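Long-range contacts in cystalysin (Treponema denticola, PDB 1C7N), which binds pyridoxal-5'-phosphate covalently and belongs to the class I and II aminotransferase family of PLP-dependent proteins: residues Thr234-Thr239 with Met247-Ile252; Ser202-Phe207 with His216-Ser221. One frame throughout, in Å; residues are numbered along the deposited sequence.

Interaction 1 of 2, residues Thr234-Thr239 with Met247-Ile252; sequences TAPSKT and MSNIII. With PLP (pyridoxal-5'-phosphate), chain I.
In the PLP pocket, the segment that carries K238 meets strand 248-251 through T234 and N249. N249 N donates to T234 O at 2.8 Å. N249 O takes two donors from T234. The hydroxyl OG1 lies 2.7 Å from N249 O, in the carbonyl plane and on a lone pair. T234 N also donates to N249 O, at 3.2 Å. T234 chi1 of 79° sets OG1 between its own N and carbonyl carbon and brings it to N249. Water 1 joins the two side chains: it donates to T234 OG1 and accepts from N249 ND2. N249 OD1 is hydrogen-bonded to Y71 OH. Beyond this pair, P236 CD lies 3.5 Å from M247 O, and A235 CB packs on the same oxygen. K238 NZ is bonded to PLP C4A at 1.3 Å, as expected for an internal aldimine. S237 OG makes a weak bond to PLP O3P at 3.3 Å. Strand 248-251 lies between strands 230-234 and 92-95; S248 bonds through its backbone to T95. Helix 275-287 covers P236 and N249 through C281, while I250 meets F261 of helix 255-267.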
loop_
_atom_site.group_PDB
_atom_site.type_symbol
_atom_site.label_atom_id
_atom_site.label_comp_id
_atom_site.label_asym_id
_atom_site.label_seq_id
_atom_site.Cartn_x
_atom_site.Cartn_y
_atom_site.Cartn_z
ATOM N N THR A 234 -11.165 9.463 5.014
ATOM C CA THR A 234 -11.083 10.483 3.971
ATOM C C THR A 234 -9.870 10.183 3.113
ATOM O O THR A 234 -8.997 9.398 3.500
ATOM C CB THR A 234 -10.899 11.913 4.532
ATOM O OG1 THR A 234 -9.525 12.105 4.900
ATOM C CG2 THR A 234 -11.783 12.134 5.745
ATOM N N ALA A 235 -9.819 10.812 1.946
ATOM C CA ALA A 235 -8.706 10.625 1.033
ATOM C C ALA A 235 -8.879 11.571 -0.143
ATOM O O ALA A 235 -9.983 12.044 -0.417
ATOM C CB ALA A 235 -8.657 9.175 0.541
ATOM N N PRO A 236 -7.780 11.876 -0.847
ATOM C CA PRO A 236 -7.838 12.774 -2.002
ATOM C C PRO A 236 -8.071 12.008 -3.312
ATOM O O PRO A 236 -8.273 12.621 -4.358
ATOM C CB PRO A 236 -6.467 13.441 -1.968
ATOM C CG PRO A 236 -5.584 12.278 -1.577
ATOM C CD PRO A 236 -6.379 11.628 -0.446
ATOM N N SER A 237 -8.062 10.675 -3.237
ATOM C CA SER A 237 -8.222 9.812 -4.417
ATOM C C SER A 237 -9.447 10.011 -5.309
ATOM O O SER A 237 -9.308 10.130 -6.528
ATOM C CB SER A 237 -8.122 8.332 -4.012
ATOM O OG SER A 237 -8.967 8.023 -2.922
ATOM N N LYS A 238 -10.646 10.015 -4.737
ATOM C CA LYS A 238 -11.829 10.215 -5.564
ATOM C C LYS A 238 -11.861 11.653 -6.085
ATOM O O LYS A 238 -12.158 11.903 -7.259
ATOM C CB LYS A 238 -13.100 9.914 -4.761
ATOM C CG LYS A 238 -13.448 8.433 -4.721
ATOM C CD LYS A 238 -13.858 7.941 -6.112
ATOM C CE LYS A 238 -14.095 6.422 -6.181
ATOM N NZ LYS A 238 -14.499 5.918 -4.868
ATOM N N THR A 239 -11.522 12.594 -5.213
ATOM C CA THR A 239 -11.521 14.012 -5.572
ATOM C C THR A 239 -10.616 14.363 -6.756
ATOM O O THR A 239 -11.033 15.072 -7.675
ATOM C CB THR A 239 -11.081 14.883 -4.378
ATOM O OG1 THR A 239 -11.835 14.519 -3.214
ATOM C CG2 THR A 239 -11.301 16.370 -4.683
ATOM N N MET A 247 -3.188 6.497 -1.059
ATOM C CA MET A 247 -2.901 7.244 0.164
ATOM C C MET A 247 -4.194 7.775 0.763
ATOM O O MET A 247 -4.916 8.538 0.124
ATOM C CB MET A 247 -1.933 8.397 -0.107
ATOM C CG MET A 247 -1.525 9.172 1.147
ATOM S SD MET A 247 -0.966 8.132 2.532
ATOM C CE MET A 247 0.562 7.450 1.876
ATOM N N SER A 248 -4.485 7.359 1.991
ATOM C CA SER A 248 -5.705 7.776 2.669
ATOM C C SER A 248 -5.409 8.463 4.000
ATOM O O SER A 248 -4.385 8.201 4.637
ATOM C CB SER A 248 -6.597 6.560 2.925
ATOM O OG SER A 248 -6.793 5.806 1.743
ATOM N N ASN A 249 -6.314 9.342 4.411
ATOM C CA ASN A 249 -6.171 10.051 5.672
ATOM C C ASN A 249 -7.330 9.678 6.586
ATOM O O ASN A 249 -8.408 10.282 6.525
ATOM C CB ASN A 249 -6.148 11.557 5.435
ATOM C CG ASN A 249 -4.900 12.002 4.720
ATOM O OD1 ASN A 249 -3.782 11.773 5.199
ATOM N ND2 ASN A 249 -5.073 12.637 3.566
ATOM N N ILE A 250 -7.104 8.665 7.417
ATOM C CA ILE A 250 -8.121 8.191 8.342
ATOM C C ILE A 250 -8.002 9.035 9.600
ATOM O O ILE A 250 -6.948 9.055 10.245
ATOM C CB ILE A 250 -7.906 6.701 8.683
ATOM C CG1 ILE A 250 -7.524 5.930 7.419
ATOM C CG2 ILE A 250 -9.192 6.108 9.250
ATOM C CD1 ILE A 250 -8.596 5.972 6.317
ATOM N N ILE A 251 -9.076 9.742 9.942
ATOM C CA ILE A 251 -9.063 10.620 11.109
ATOM C C ILE A 251 -9.704 9.982 12.333
ATOM O O ILE A 251 -10.880 9.599 12.310
ATOM C CB ILE A 251 -9.788 11.948 10.799
ATOM C CG1 ILE A 251 -9.280 12.520 9.474
ATOM C CG2 ILE A 251 -9.547 12.953 11.920
ATOM C CD1 ILE A 251 -7.771 12.727 9.424
ATOM N N ILE A 252 -8.924 9.883 13.406
ATOM C CA ILE A 252 -9.386 9.283 14.657
ATOM C C ILE A 252 -8.956 10.138 15.849
ATOM O O ILE A 252 -7.777 10.176 16.206
ATOM C CB ILE A 252 -8.807 7.866 14.832
ATOM C CG1 ILE A 252 -9.044 7.052 13.557
ATOM C CG2 ILE A 252 -9.466 7.173 16.016
ATOM C CD1 ILE A 252 -8.386 5.691 13.580
HETATM N N1 PLP I . -15.510 4.271 -0.284
HETATM C C2 PLP I . -16.496 4.588 -1.239
HETATM C C2A PLP I . -17.879 4.853 -0.672
HETATM C C3 PLP I . -16.039 4.716 -2.625
HETATM O O3 PLP I . -17.035 4.904 -3.491
HETATM C C4 PLP I . -14.663 4.571 -2.924
HETATM C C4A PLP I . -14.150 4.787 -4.276
HETATM C C5 PLP I . -13.718 4.270 -1.802
HETATM C C6 PLP I . -14.169 4.104 -0.525
HETATM C C5A PLP I . -12.238 4.490 -2.104
HETATM O O4P PLP I . -11.290 3.513 -1.936
HETATM P P PLP I . -9.781 4.049 -2.221
HETATM O O1P PLP I . -9.033 2.800 -2.329
HETATM O O2P PLP I . -9.345 4.880 -1.028
HETATM O O3P PLP I . -9.736 4.832 -3.460
HETATM O O HOH W 1 -7.689 12.892 2.852
#

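Interaction 2 of 2, residues Ser202-Phe207 with His216-Ser221. With PLP (pyridoxal-5'-phosphate), chain I.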
loop_
_atom_site.group_PDB
_atom_site.type_symbol
_atom_site.label_atom_id
_atom_site.label_comp_id
_atom_site.label_asym_id
_atom_site.label_seq_id
_atom_site.Cartn_x
_atom_site.Cartn_y
_atom_site.Cartn_z
ATOM N N SER A 202 -17.495 6.556 9.609
ATOM C CA SER A 202 -18.013 7.381 8.525
ATOM C C SER A 202 -17.081 7.512 7.323
ATOM O O SER A 202 -16.005 8.117 7.415
ATOM C CB SER A 202 -18.352 8.771 9.066
ATOM O OG SER A 202 -19.074 9.524 8.114
ATOM N N ASP A 203 -17.506 6.938 6.197
ATOM C CA ASP A 203 -16.733 6.984 4.958
ATOM C C ASP A 203 -17.173 8.220 4.182
ATOM O O ASP A 203 -18.266 8.257 3.609
ATOM C CB ASP A 203 -16.978 5.710 4.136
ATOM C CG ASP A 203 -16.159 5.658 2.850
ATOM O OD1 ASP A 203 -16.090 4.566 2.231
ATOM O OD2 ASP A 203 -15.592 6.698 2.444
ATOM N N GLU A 204 -16.321 9.237 4.178
ATOM C CA GLU A 204 -16.637 10.482 3.495
ATOM C C GLU A 204 -15.623 10.767 2.389
ATOM O O GLU A 204 -15.224 11.915 2.171
ATOM C CB GLU A 204 -16.672 11.629 4.519
ATOM C CG GLU A 204 -17.354 11.226 5.838
ATOM C CD GLU A 204 -17.769 12.399 6.714
ATOM O OE1 GLU A 204 -17.244 13.518 6.530
ATOM O OE2 GLU A 204 -18.620 12.195 7.606
ATOM N N ILE A 205 -15.220 9.717 1.676
ATOM C CA ILE A 205 -14.241 9.889 0.614
ATOM C C ILE A 205 -14.737 10.809 -0.494
ATOM O O ILE A 205 -13.936 11.451 -1.168
ATOM C CB ILE A 205 -13.805 8.538 0.003
ATOM C CG1 ILE A 205 -12.558 8.764 -0.855
ATOM C CG2 ILE A 205 -14.927 7.944 -0.834
ATOM C CD1 ILE A 205 -11.923 7.516 -1.368
ATOM N N HIS A 206 -16.056 10.878 -0.678
ATOM C CA HIS A 206 -16.635 11.739 -1.705
ATOM C C HIS A 206 -16.986 13.123 -1.166
ATOM O O HIS A 206 -17.702 13.873 -1.835
ATOM C CB HIS A 206 -17.934 11.146 -2.262
ATOM C CG HIS A 206 -17.767 9.850 -2.993
ATOM N ND1 HIS A 206 -17.882 8.624 -2.374
ATOM C CD2 HIS A 206 -17.563 9.591 -4.306
ATOM C CE1 HIS A 206 -17.765 7.667 -3.276
ATOM N NE2 HIS A 206 -17.571 8.227 -4.456
ATOM N N PHE A 207 -16.501 13.493 0.016
ATOM C CA PHE A 207 -16.926 14.789 0.542
ATOM C C PHE A 207 -16.476 16.072 -0.165
ATOM O O PHE A 207 -16.951 17.152 0.185
ATOM C CB PHE A 207 -16.706 14.879 2.077
ATOM C CG PHE A 207 -15.269 15.055 2.522
ATOM C CD1 PHE A 207 -14.989 15.219 3.880
ATOM C CD2 PHE A 207 -14.214 15.065 1.623
ATOM C CE1 PHE A 207 -13.676 15.390 4.336
ATOM C CE2 PHE A 207 -12.896 15.237 2.069
ATOM C CZ PHE A 207 -12.631 15.399 3.426
ATOM N N HIS A 216 -21.897 19.653 2.383
ATOM C CA HIS A 216 -21.511 18.468 3.136
ATOM C C HIS A 216 -21.159 18.847 4.570
ATOM O O HIS A 216 -20.540 19.882 4.823
ATOM C CB HIS A 216 -20.309 17.776 2.488
ATOM C CG HIS A 216 -19.839 16.561 3.233
ATOM N ND1 HIS A 216 -18.973 16.629 4.302
ATOM C CD2 HIS A 216 -20.155 15.251 3.089
ATOM C CE1 HIS A 216 -18.775 15.416 4.786
ATOM N NE2 HIS A 216 -19.481 14.562 4.068
ATOM N N THR A 217 -21.570 18.002 5.504
ATOM C CA THR A 217 -21.283 18.211 6.915
ATOM C C THR A 217 -20.491 17.010 7.412
ATOM O O THR A 217 -20.990 15.886 7.392
ATOM C CB THR A 217 -22.579 18.305 7.747
ATOM O OG1 THR A 217 -23.351 19.434 7.315
ATOM C CG2 THR A 217 -22.245 18.451 9.229
ATOM N N VAL A 218 -19.252 17.237 7.835
ATOM C CA VAL A 218 -18.439 16.146 8.361
ATOM C C VAL A 218 -19.176 15.678 9.609
ATOM O O VAL A 218 -19.358 16.438 10.565
ATOM C CB VAL A 218 -17.018 16.625 8.733
ATOM C CG1 VAL A 218 -16.276 15.525 9.461
ATOM C CG2 VAL A 218 -16.262 17.022 7.475
ATOM N N PHE A 219 -19.611 14.425 9.588
ATOM C CA PHE A 219 -20.375 13.854 10.688
ATOM C C PHE A 219 -19.826 14.103 12.093
ATOM O O PHE A 219 -20.545 14.613 12.955
ATOM C CB PHE A 219 -20.557 12.354 10.458
ATOM C CG PHE A 219 -21.858 11.807 10.988
ATOM C CD1 PHE A 219 -22.317 10.565 10.567
ATOM C CD2 PHE A 219 -22.623 12.532 11.900
ATOM C CE1 PHE A 219 -23.523 10.048 11.044
ATOM C CE2 PHE A 219 -23.831 12.025 12.385
ATOM C CZ PHE A 219 -24.281 10.782 11.956
ATOM N N GLN A 220 -18.562 13.761 12.332
ATOM C CA GLN A 220 -17.987 13.942 13.663
ATOM C C GLN A 220 -17.709 15.391 14.052
ATOM O O GLN A 220 -17.241 15.660 15.158
ATOM C CB GLN A 220 -16.700 13.125 13.805
ATOM C CG GLN A 220 -15.526 13.634 12.987
ATOM C CD GLN A 220 -14.236 12.924 13.356
ATOM O OE1 GLN A 220 -14.008 11.775 12.968
ATOM N NE2 GLN A 220 -13.394 13.598 14.131
ATOM N N SER A 221 -18.005 16.327 13.157
ATOM C CA SER A 221 -17.771 17.741 13.446
ATOM C C SER A 221 -18.953 18.393 14.162
ATOM O O SER A 221 -18.852 19.529 14.621
ATOM C CB SER A 221 -17.504 18.505 12.148
ATOM O OG SER A 221 -18.710 18.711 11.429
HETATM N N1 PLP I . -15.510 4.271 -0.284
HETATM C C2 PLP I . -16.496 4.588 -1.239
HETATM C C2A PLP I . -17.879 4.853 -0.672
HETATM C C3 PLP I . -16.039 4.716 -2.625
HETATM O O3 PLP I . -17.035 4.904 -3.491
HETATM C C4 PLP I . -14.663 4.571 -2.924
HETATM C C4A PLP I . -14.150 4.787 -4.276
HETATM C C5 PLP I . -13.718 4.270 -1.802
HETATM C C6 PLP I . -14.169 4.104 -0.525
HETATM C C5A PLP I . -12.238 4.490 -2.104
HETATM O O4P PLP I . -11.290 3.513 -1.936
HETATM P P PLP I . -9.781 4.049 -2.221
HETATM O O1P PLP I . -9.033 2.800 -2.329
HETATM O O2P PLP I . -9.345 4.880 -1.028
HETATM O O3P PLP I . -9.736 4.832 -3.460
HETATM O O HOH W 2 -21.033 13.165 6.917
HETATM O O HOH W 3 -17.314 12.005 10.294
#
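E204 reaches across to H216, V218 and F219 with its carboxylate. OE2 accepts from F219 N at 3.1 Å, using its syn lone pair, in a fairly straight bond. Its anti lone pair takes S202 OG at 2.8 Å, from its own segment. Waters 2 and 3 also donate to OE2. Water 2 runs on to T217 O, and water 3 accepts from Q220 N. Four donors on one oxygen are consistent with an ionised E204 in this buried place. The other oxygen, OE1, lies at the edge of the H216 ring, 3.0 Å from CE1, and also rests on V218 CA. The carboxylate and imidazole planes are 79° apart.

F207 takes a face of the same imidazole. Its CB sits over the ring centre, 3.4 Å from the centroid, in a CH-pi contact. F207 chi1 of 75° puts CG between N and the carbonyl carbon. The edge of the phenyl ring is turned toward the face of the H216 ring in an offset edge-to-face pair, with planes at 82°. H216 NE2 is hydrogen-bonded to S172 O.

A type I turn from E204 to F207 places these groups, closed by F207 N to E204 O. Overlapping its start, D203 makes an Asx turn, OD2 accepting from I205 N. D203 OD1 lies 2.6 Å from PLP N1, and I205 CG2 packs 3.7 Å from PLP C2. In segment 216-221, S221 N and OG both bond to V218 O and fold the 3-10 turn.

E204 bonds through its backbone to F233 in strand 230-234, and D203 to F170 in strand 165-171. F207 stacks on H83, and F219 packs on L186 and I189 of helix 183-195.

How the interactions relate
From the N terminus, interaction 2 comes first. It closes a short loop between the end of strand 199-203 and the 3-10 turn at 219-221. The chain then passes through helix 224-227 into strand 230-234. Interaction 1 opens at the end of that strand and closes a second short loop, through helix 237-240, onto strand 248-251. The loops follow in series and neither nest nor cross. Strand 230-234 lies between strands 199-203 and 248-251, so both contacts reach the same mixed sheet. Their centres are about 11 Å apart. They meet at PLP, where I205 CD1 packs 3.4 Å from S237 OG.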